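Long-range contacts in 3',5'-cyclic-nucleotide phosphodiesterase 1 (PDB 4OJX), which belongs to the class-II phosphodiesterases of the metallo-hydrolase clan, zinc-containing enzymes with a mixed alpha/beta fold, and forms a two-subunit assembly: residues A[142-147]-A[183-188]; A[136-141]-A[173-178]; A[282-287]-A[294-299]. One frame throughout, in Å; residues are numbered along the deposited sequence.

Interactions 1 and 2 are neighbours, their centres 11 Å apart, and their segments alternate along the chain: 136-141, 142-147, 173-178, 183-188. Helix 135-140 and its 3-10 continuation supply one side, and the loop before strand 186-190, with that strand's start, the other; Tyr145 and Leu178 pack where they meet. Both contacts touch one guanosine-5'-monophosphate, which is also hydrogen-bonded to His294 and Lys328 of the second subunit. Interaction 3 comes later, about 33 Å from interaction 2 and 40 Å from interaction 1 between centres, joining the loop after strand 273-279 of the second mixed sheet to the start of helix 297-311. Its His294 reaches another nucleotide, consistent with each pocket being built from both subunits.

Interaction 1 (A[142-147]-A[183-188]); sequences PSIYEQ and SRKLKL. With 5GP (guanosine-5'-monophosphate), chain C.
Ile144 and Lys185 press against each other where the chain comes closest across this contact, with CG2 of Ile144 only 3.3 Å from CB of Lys185, tighter than carbon atoms usually pack. Ile144 places its two branches differently: CG1 lies opposite the carbonyl carbon (chi1 -61°), and from it CD1 reaches CD1 of Leu186 at 3.8 Å, the two side chains crossing at about a right angle. A beta-branched residue suits this spot because it serves both neighbours at once.

The lysine then runs on fully extended, its methylenes acting as an apolar strip. Its CD passes 3.9 Å from CD1 of Tyr145, obliquely to the ring, and its NZ ends 3.4 Å from the backbone O of Gln147 in a weak hydrogen bond. The same tyrosine ring has Ser183 OG at its edge and the guanine amino group of guanosine-5'-monophosphate over its face: N2 stands 3.1 Å above the ring plane, centrally placed, while Pro142 CG touches the ribose at C4', 3.8 Å away. An aromatic ring is well suited here, offering its electron-rich face to the amino group of the base, whose plane is steeply inclined to the ring.

Further out, Lys187 folds its amine back onto Arg184 O, a 2.8 Å bond that bridges the turn before the strand, and Tyr145 N bonds to Pro142 O within the 3-10 segment. Ser143 OG is hydrogen-bonded to Asn140 O of the preceding stretch of helix 135-140. Lys185 and Lys187 bond through their backbones to Lys153, where 186-190 pairs in parallel with 153-157; within this chain 186-190 is an outermost strand of the mixed sheet, with Leu188 lying on helix 159-169 and Ser143 against helix 110-119.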
# COMPACT_ATOMS: atom_id res chain seq x y z
N PRO A 142 -5.37 -3.14 -12.51
CA PRO A 142 -6.64 -3.24 -13.25
C PRO A 142 -7.02 -1.98 -14.02
O PRO A 142 -7.88 -2.05 -14.90
CB PRO A 142 -7.66 -3.56 -12.15
CG PRO A 142 -6.85 -4.22 -11.08
CD PRO A 142 -5.55 -3.46 -11.09
N SER A 143 -6.38 -0.85 -13.72
CA SER A 143 -6.61 0.38 -14.49
C SER A 143 -6.33 0.18 -15.98
O SER A 143 -6.89 0.90 -16.81
CB SER A 143 -5.74 1.52 -13.96
OG SER A 143 -4.37 1.29 -14.21
N ILE A 144 -5.48 -0.79 -16.32
CA ILE A 144 -5.13 -1.07 -17.71
C ILE A 144 -6.38 -1.43 -18.54
O ILE A 144 -6.39 -1.25 -19.76
CB ILE A 144 -4.05 -2.17 -17.81
CG1 ILE A 144 -2.77 -1.73 -17.09
CG2 ILE A 144 -3.72 -2.49 -19.25
CD1 ILE A 144 -1.83 -2.85 -16.68
N TYR A 145 -7.45 -1.87 -17.87
CA TYR A 145 -8.67 -2.30 -18.56
C TYR A 145 -9.77 -1.25 -18.68
O TYR A 145 -10.87 -1.56 -19.15
CB TYR A 145 -9.23 -3.56 -17.89
CG TYR A 145 -8.22 -4.67 -17.84
CD1 TYR A 145 -7.80 -5.30 -19.01
CD2 TYR A 145 -7.68 -5.08 -16.63
CE1 TYR A 145 -6.86 -6.32 -18.97
CE2 TYR A 145 -6.74 -6.10 -16.58
CZ TYR A 145 -6.34 -6.72 -17.75
OH TYR A 145 -5.41 -7.73 -17.70
N GLU A 146 -9.48 -0.02 -18.29
CA GLU A 146 -10.45 1.07 -18.41
C GLU A 146 -10.82 1.44 -19.84
O GLU A 146 -11.93 1.93 -20.09
CB GLU A 146 -9.96 2.31 -17.65
CG GLU A 146 -10.26 2.28 -16.17
CD GLU A 146 -11.75 2.22 -15.86
OE1 GLU A 146 -12.57 2.72 -16.66
OE2 GLU A 146 -12.11 1.67 -14.79
N GLN A 147 -9.91 1.20 -20.78
CA GLN A 147 -10.12 1.57 -22.19
C GLN A 147 -9.76 0.43 -23.15
O GLN A 147 -8.87 -0.37 -22.87
CB GLN A 147 -9.36 2.85 -22.55
CG GLN A 147 -7.84 2.76 -22.49
CD GLN A 147 -7.27 2.74 -21.07
OE1 GLN A 147 -7.93 3.17 -20.12
NE2 GLN A 147 -6.05 2.24 -20.93
N SER A 183 -5.39 -10.31 -24.26
CA SER A 183 -5.02 -9.03 -24.87
C SER A 183 -3.60 -8.62 -24.49
O SER A 183 -3.02 -7.73 -25.11
CB SER A 183 -6.02 -7.92 -24.50
OG SER A 183 -5.99 -7.63 -23.11
N ARG A 184 -3.03 -9.30 -23.49
CA ARG A 184 -1.64 -9.10 -23.07
C ARG A 184 -1.34 -7.63 -22.76
O ARG A 184 -0.26 -7.12 -23.08
CB ARG A 184 -0.65 -9.69 -24.09
CG ARG A 184 -0.87 -11.17 -24.40
CD ARG A 184 -0.57 -12.06 -23.20
NE ARG A 184 -1.02 -13.44 -23.37
CZ ARG A 184 -0.24 -14.46 -23.72
NH1 ARG A 184 1.06 -14.27 -23.95
NH2 ARG A 184 -0.75 -15.67 -23.84
N LYS A 185 -2.29 -6.97 -22.11
CA LYS A 185 -2.14 -5.57 -21.72
C LYS A 185 -1.18 -5.41 -20.54
O LYS A 185 -0.71 -4.31 -20.27
CB LYS A 185 -3.50 -4.95 -21.39
CG LYS A 185 -4.46 -4.82 -22.57
CD LYS A 185 -5.78 -4.21 -22.13
CE LYS A 185 -6.86 -4.37 -23.19
NZ LYS A 185 -8.13 -3.69 -22.81
N LEU A 186 -0.90 -6.51 -19.84
CA LEU A 186 0.14 -6.55 -18.82
C LEU A 186 1.07 -7.71 -19.15
O LEU A 186 0.62 -8.85 -19.25
CB LEU A 186 -0.45 -6.72 -17.42
CG LEU A 186 0.55 -6.60 -16.27
CD1 LEU A 186 1.13 -5.19 -16.19
CD2 LEU A 186 -0.08 -7.00 -14.94
N LYS A 187 2.36 -7.41 -19.33
CA LYS A 187 3.36 -8.41 -19.68
C LYS A 187 4.50 -8.41 -18.68
O LYS A 187 4.85 -7.36 -18.14
CB LYS A 187 3.93 -8.13 -21.07
CG LYS A 187 2.94 -8.25 -22.21
CD LYS A 187 3.66 -8.13 -23.54
CE LYS A 187 2.69 -8.11 -24.71
NZ LYS A 187 1.95 -6.82 -24.80
N LEU A 188 5.08 -9.58 -18.44
CA LEU A 188 6.31 -9.73 -17.67
C LEU A 188 7.45 -10.08 -18.62
O LEU A 188 7.33 -10.99 -19.43
CB LEU A 188 6.17 -10.85 -16.63
CG LEU A 188 5.19 -10.67 -15.47
CD1 LEU A 188 4.92 -11.99 -14.78
CD2 LEU A 188 5.74 -9.69 -14.45
P 5GP C . -10.37 -6.93 -6.03
O1P 5GP C . -11.16 -6.36 -7.14
O2P 5GP C . -10.73 -8.36 -5.71
O3P 5GP C . -10.39 -6.02 -4.84
O5' 5GP C . -8.92 -6.94 -6.64
C5' 5GP C . -8.68 -7.72 -7.86
C4' 5GP C . -8.79 -6.93 -9.21
O4' 5GP C . -8.55 -7.83 -10.32
C3' 5GP C . -10.21 -6.40 -9.45
O3' 5GP C . -10.21 -4.98 -9.33
C2' 5GP C . -10.63 -6.79 -10.86
O2' 5GP C . -10.93 -5.61 -11.64
C1' 5GP C . -9.41 -7.48 -11.45
N9 5GP C . -9.81 -8.72 -12.22
C8 5GP C . -10.11 -9.88 -11.64
N7 5GP C . -10.40 -10.76 -12.60
C5 5GP C . -10.28 -10.14 -13.77
C6 5GP C . -10.47 -10.58 -15.02
O6 5GP C . -10.81 -11.75 -15.24
N1 5GP C . -10.28 -9.72 -16.10
C2 5GP C . -9.90 -8.40 -15.84
N2 5GP C . -9.72 -7.57 -16.85
N3 5GP C . -9.72 -8.01 -14.56
C4 5GP C . -9.91 -8.87 -13.54

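Interaction 2 (A[136-141]-A[173-178]); sequences GLVVNS and LIWPDL. With 5GP (guanosine-5'-monophosphate), chain C.
Trp175 and Val138 meet in the wall of the nucleotide pocket, where helix 135-140, which follows the HxHxDH signature of the metallo-hydrolase clan, packs on the loop before strand 186-190. The indole is sandwiched. Over one face, Val138 CG1 makes a CH-pi contact, 3.5 Å from the centroid of the five-membered ring and 17° off its normal. Over the opposite face lie Pro176 CD and C5' of guanosine-5'-monophosphate, both off-centre. Tryptophan suits the place, being broad enough to separate helix from ligand and apolar on both faces. With its CG lying opposite the backbone N (chi1 -157°), the ring is swung across to the helix, and its six-membered end reaches the nucleotide, CH2 lying 3.5 Å from O5'.

Pro176 continues this wall, its CG 3.2 Å from the ribose O4'. Leu178 bridges serine and base with its forked tip: CD1 touches Ser141 OG, while CD2 sits 3.8 Å from N3 of the base. Asn140, whose CB points away from this loop, is hydrogen-bonded through ND2 to Pro15 O and Glu17 OE2 of the second subunit, so the subunit boundary lies close by.

Ser141 OG links the indole N-H to the backbone of Val138: it donates to Val138 O at 2.7 Å, and it accepts a weak bond from Trp175 NE1 at 3.1 Å, bent to 133° at the hydrogen.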
# COMPACT_ATOMS: atom_id res chain seq x y z
N GLY A 136 1.86 -1.05 -5.27
CA GLY A 136 1.14 -0.13 -6.14
C GLY A 136 1.01 -0.66 -7.55
O GLY A 136 -0.06 -0.60 -8.15
N LEU A 137 2.10 -1.20 -8.09
CA LEU A 137 2.05 -1.86 -9.38
C LEU A 137 0.88 -2.85 -9.42
O LEU A 137 0.09 -2.87 -10.37
CB LEU A 137 3.37 -2.59 -9.64
CG LEU A 137 3.37 -3.71 -10.69
CD1 LEU A 137 3.08 -3.17 -12.09
CD2 LEU A 137 4.68 -4.49 -10.64
N VAL A 138 0.78 -3.68 -8.39
CA VAL A 138 -0.24 -4.72 -8.36
C VAL A 138 -1.64 -4.13 -8.23
O VAL A 138 -2.51 -4.39 -9.05
CB VAL A 138 0.06 -5.75 -7.26
CG1 VAL A 138 -1.10 -6.72 -7.10
CG2 VAL A 138 1.35 -6.50 -7.58
N VAL A 139 -1.86 -3.33 -7.20
CA VAL A 139 -3.22 -2.84 -6.95
C VAL A 139 -3.69 -1.91 -8.08
O VAL A 139 -4.86 -1.91 -8.44
CB VAL A 139 -3.37 -2.23 -5.55
CG1 VAL A 139 -4.78 -1.70 -5.34
CG2 VAL A 139 -3.04 -3.28 -4.49
N ASN A 140 -2.76 -1.15 -8.66
CA ASN A 140 -3.10 -0.23 -9.75
C ASN A 140 -3.39 -0.96 -11.07
O ASN A 140 -4.02 -0.40 -11.96
CB ASN A 140 -1.96 0.76 -10.07
CG ASN A 140 -1.60 1.74 -8.96
OD1 ASN A 140 -0.57 2.40 -9.07
ND2 ASN A 140 -2.43 1.87 -7.92
N SER A 141 -2.90 -2.19 -11.21
CA SER A 141 -2.89 -2.86 -12.51
C SER A 141 -4.24 -2.97 -13.24
O SER A 141 -4.27 -2.89 -14.45
CB SER A 141 -2.14 -4.20 -12.46
OG SER A 141 -2.76 -5.14 -11.60
N LEU A 173 -4.26 -16.12 -6.91
CA LEU A 173 -4.38 -16.30 -5.46
C LEU A 173 -4.08 -14.98 -4.74
O LEU A 173 -4.93 -14.43 -4.05
CB LEU A 173 -3.45 -17.43 -5.01
CG LEU A 173 -3.71 -18.80 -5.65
CD1 LEU A 173 -2.54 -19.75 -5.40
CD2 LEU A 173 -5.01 -19.41 -5.12
N ILE A 174 -2.87 -14.46 -4.94
CA ILE A 174 -2.49 -13.15 -4.42
C ILE A 174 -3.08 -12.02 -5.27
O ILE A 174 -3.42 -10.95 -4.76
CB ILE A 174 -0.95 -13.06 -4.30
CG1 ILE A 174 -0.45 -14.02 -3.22
CG2 ILE A 174 -0.50 -11.62 -4.04
CD1 ILE A 174 -0.99 -13.74 -1.83
N TRP A 175 -3.21 -12.27 -6.56
CA TRP A 175 -3.78 -11.31 -7.49
C TRP A 175 -4.29 -12.07 -8.67
O TRP A 175 -3.68 -13.07 -9.06
CB TRP A 175 -2.73 -10.31 -7.95
CG TRP A 175 -3.35 -9.03 -8.44
CD1 TRP A 175 -3.32 -8.50 -9.72
CD2 TRP A 175 -4.12 -8.09 -7.63
NE1 TRP A 175 -4.01 -7.31 -9.76
CE2 TRP A 175 -4.52 -7.01 -8.53
CE3 TRP A 175 -4.51 -8.05 -6.30
CZ2 TRP A 175 -5.25 -5.93 -8.08
CZ3 TRP A 175 -5.27 -6.96 -5.87
CH2 TRP A 175 -5.62 -5.92 -6.73
N PRO A 176 -5.40 -11.61 -9.28
CA PRO A 176 -5.78 -12.22 -10.55
C PRO A 176 -4.61 -12.22 -11.53
O PRO A 176 -3.83 -11.25 -11.58
CB PRO A 176 -6.92 -11.32 -11.03
CG PRO A 176 -7.54 -10.83 -9.75
CD PRO A 176 -6.35 -10.56 -8.87
N ASP A 177 -4.47 -13.31 -12.29
CA ASP A 177 -3.33 -13.41 -13.18
C ASP A 177 -3.59 -12.62 -14.45
O ASP A 177 -3.97 -13.16 -15.49
CB ASP A 177 -2.98 -14.87 -13.48
CG ASP A 177 -1.75 -14.98 -14.35
OD1 ASP A 177 -1.19 -13.92 -14.75
OD2 ASP A 177 -1.34 -16.14 -14.63
N LEU A 178 -3.36 -11.31 -14.37
CA LEU A 178 -3.64 -10.42 -15.48
C LEU A 178 -2.71 -10.68 -16.66
O LEU A 178 -3.04 -10.32 -17.78
CB LEU A 178 -3.59 -8.96 -15.04
CG LEU A 178 -4.58 -8.59 -13.93
CD1 LEU A 178 -4.45 -7.10 -13.62
CD2 LEU A 178 -6.01 -8.93 -14.30
P 5GP C . -10.37 -6.93 -6.03
O1P 5GP C . -11.16 -6.36 -7.14
O2P 5GP C . -10.73 -8.36 -5.71
O3P 5GP C . -10.39 -6.02 -4.84
O5' 5GP C . -8.92 -6.94 -6.64
C5' 5GP C . -8.68 -7.72 -7.86
C4' 5GP C . -8.79 -6.93 -9.21
O4' 5GP C . -8.55 -7.83 -10.32
C3' 5GP C . -10.21 -6.40 -9.45
O3' 5GP C . -10.21 -4.98 -9.33
C2' 5GP C . -10.63 -6.79 -10.86
O2' 5GP C . -10.93 -5.61 -11.64
C1' 5GP C . -9.41 -7.48 -11.45
N9 5GP C . -9.81 -8.72 -12.22
C8 5GP C . -10.11 -9.88 -11.64
N7 5GP C . -10.40 -10.76 -12.60
C5 5GP C . -10.28 -10.14 -13.77
C6 5GP C . -10.47 -10.58 -15.02
O6 5GP C . -10.81 -11.75 -15.24
N1 5GP C . -10.28 -9.72 -16.10
C2 5GP C . -9.90 -8.40 -15.84
N2 5GP C . -9.72 -7.57 -16.85
N3 5GP C . -9.72 -8.01 -14.56
C4 5GP C . -9.91 -8.87 -13.54

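Interaction 3 (A[282-287]-A[294-299]); sequences CPLSSK and HLSPIY. With 5GP (guanosine-5'-monophosphate), chain B.
Leu284 leans over Pro297 and Ile298 at the start of a helix. Its CB stands back from the other segment, and contact begins at CG, 4.0 Å from Pro297 CD. CG lies opposite the carbonyl carbon (chi1 -74°), which brings the CD2 branch to the helix: CD2 ends 3.7 Å from Ile298 N and 3.9 Å from Ile298 CG2. Leucine suits this exposed position, since CG and the CD2 branch cover the proline ring and the backbone N and CG2 of Ile298.

The loop is held in shape by a type I beta turn from Pro283 to Ser286. Pro283 O takes both the backbone N of Ser286 and its OG, the latter a 2.6 Å bond nearly along the C=O axis; a small hydroxyl residue can fold back this closely, and the same OG rests 3.4 Å from Ser296 CB. The helix is 297-311, with Ser296 at its N-cap position, though its side chain makes no capping bond, and Pro297 in its first turn, where a proline's missing N-H costs nothing.

Between the backbones, Cys282 N donates weakly to Leu295 O at 3.3 Å. Cys282 O is buried with no conventional hydrogen-bond partner in the model; it faces carbon instead, Ser296 CA in a CA-H...O contact (151° at the hydrogen) and Pro297 CD at 3.1 Å. Pro297 also packs on Glu343, Leu344 and Leu347 of helix 336-350.

At the start of 294-299, His294 turns its ring edge-on to the phosphate of guanosine-5'-monophosphate, NE2 donating to O1P at 2.5 Å, a very short bond, while ND1 is hydrogen-bonded to Glu279 OE1.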
# COMPACT_ATOMS: atom_id res chain seq x y z
N CYS A 282 18.79 2.52 7.62
CA CYS A 282 18.97 2.63 9.07
C CYS A 282 20.08 3.60 9.42
O CYS A 282 21.03 3.76 8.65
CB CYS A 282 19.35 1.27 9.65
SG CYS A 282 18.14 -0.02 9.33
N PRO A 283 19.98 4.24 10.61
CA PRO A 283 21.06 5.09 11.11
C PRO A 283 22.18 4.24 11.71
O PRO A 283 22.07 3.02 11.77
CB PRO A 283 20.36 5.88 12.22
CG PRO A 283 19.39 4.88 12.78
CD PRO A 283 18.85 4.18 11.56
N LEU A 284 23.24 4.90 12.16
CA LEU A 284 24.36 4.20 12.78
C LEU A 284 24.01 3.39 14.02
O LEU A 284 24.64 2.36 14.28
CB LEU A 284 25.48 5.18 13.10
CG LEU A 284 26.26 5.66 11.89
CD1 LEU A 284 27.21 6.77 12.33
CD2 LEU A 284 27.02 4.52 11.22
N SER A 285 23.02 3.85 14.78
CA SER A 285 22.63 3.17 16.03
C SER A 285 22.14 1.74 15.78
O SER A 285 22.01 0.94 16.71
CB SER A 285 21.58 3.98 16.79
OG SER A 285 20.41 4.14 16.01
N SER A 286 21.86 1.46 14.51
CA SER A 286 21.49 0.15 13.96
C SER A 286 21.19 -1.00 14.92
O SER A 286 22.09 -1.70 15.38
CB SER A 286 22.54 -0.31 12.94
OG SER A 286 22.47 0.46 11.76
N LYS A 287 19.90 -1.18 15.21
CA LYS A 287 19.41 -2.40 15.84
C LYS A 287 19.43 -3.49 14.77
O LYS A 287 18.86 -3.30 13.69
CB LYS A 287 18.00 -2.19 16.39
CG LYS A 287 17.89 -1.09 17.44
CD LYS A 287 16.45 -0.81 17.82
CE LYS A 287 16.36 0.32 18.83
NZ LYS A 287 14.95 0.67 19.15
N HIS A 294 20.24 -4.55 4.46
CA HIS A 294 20.21 -3.12 4.17
C HIS A 294 21.51 -2.45 4.49
O HIS A 294 22.45 -3.08 4.99
CB HIS A 294 19.09 -2.45 4.95
CG HIS A 294 17.72 -2.85 4.50
ND1 HIS A 294 17.26 -2.61 3.26
CD2 HIS A 294 16.71 -3.52 5.17
CE1 HIS A 294 16.02 -3.09 3.14
NE2 HIS A 294 15.68 -3.65 4.31
N LEU A 295 21.55 -1.14 4.22
CA LEU A 295 22.69 -0.30 4.54
C LEU A 295 22.42 0.59 5.74
O LEU A 295 21.27 0.96 6.03
CB LEU A 295 23.10 0.56 3.34
CG LEU A 295 23.50 -0.15 2.05
CD1 LEU A 295 23.75 0.87 0.95
CD2 LEU A 295 24.71 -1.05 2.23
N SER A 296 23.50 0.92 6.45
CA SER A 296 23.54 2.01 7.41
C SER A 296 24.62 2.97 6.90
O SER A 296 25.31 2.65 5.94
CB SER A 296 23.86 1.50 8.81
OG SER A 296 25.23 1.18 8.91
N PRO A 297 24.77 4.15 7.54
CA PRO A 297 25.68 5.14 6.96
C PRO A 297 27.12 4.67 6.76
O PRO A 297 27.73 5.03 5.75
CB PRO A 297 25.59 6.31 7.94
CG PRO A 297 24.18 6.22 8.44
CD PRO A 297 24.01 4.74 8.66
N ILE A 298 27.67 3.87 7.68
CA ILE A 298 29.04 3.40 7.51
C ILE A 298 29.17 2.49 6.29
O ILE A 298 30.14 2.58 5.54
CB ILE A 298 29.62 2.76 8.79
CG1 ILE A 298 31.09 2.36 8.60
CG2 ILE A 298 28.78 1.58 9.27
CD1 ILE A 298 32.00 3.52 8.24
N TYR A 299 28.17 1.64 6.07
CA TYR A 299 28.21 0.72 4.93
C TYR A 299 28.00 1.44 3.60
O TYR A 299 28.68 1.12 2.62
CB TYR A 299 27.23 -0.44 5.13
CG TYR A 299 27.58 -1.27 6.35
CD1 TYR A 299 28.68 -2.12 6.34
CD2 TYR A 299 26.81 -1.20 7.51
CE1 TYR A 299 29.01 -2.88 7.45
CE2 TYR A 299 27.13 -1.96 8.63
CZ TYR A 299 28.23 -2.80 8.59
OH TYR A 299 28.56 -3.55 9.69
P 5GP B . 12.69 -4.47 3.33
O1P 5GP B . 13.30 -4.18 4.64
O2P 5GP B . 13.52 -5.37 2.46
O3P 5GP B . 12.26 -3.19 2.66
O5' 5GP B . 11.39 -5.27 3.75
C5' 5GP B . 11.58 -6.53 4.49
C4' 5GP B . 11.50 -6.42 6.05
O4' 5GP B . 11.71 -7.73 6.64
C3' 5GP B . 12.64 -5.56 6.62
O3' 5GP B . 12.10 -4.34 7.12
C2' 5GP B . 13.30 -6.34 7.75
O2' 5GP B . 13.20 -5.59 8.99
C1' 5GP B . 12.48 -7.61 7.88
N9 5GP B . 13.37 -8.81 8.07
C8 5GP B . 14.03 -9.41 7.08
N7 5GP B . 14.70 -10.44 7.59
C5 5GP B . 14.47 -10.48 8.89
C6 5GP B . 14.92 -11.31 9.84
O6 5GP B . 15.68 -12.24 9.56
N1 5GP B . 14.52 -11.14 11.17
C2 5GP B . 13.65 -10.08 11.46
N2 5GP B . 13.26 -9.90 12.72
N3 5GP B . 13.23 -9.27 10.47
C4 5GP B . 13.64 -9.47 9.20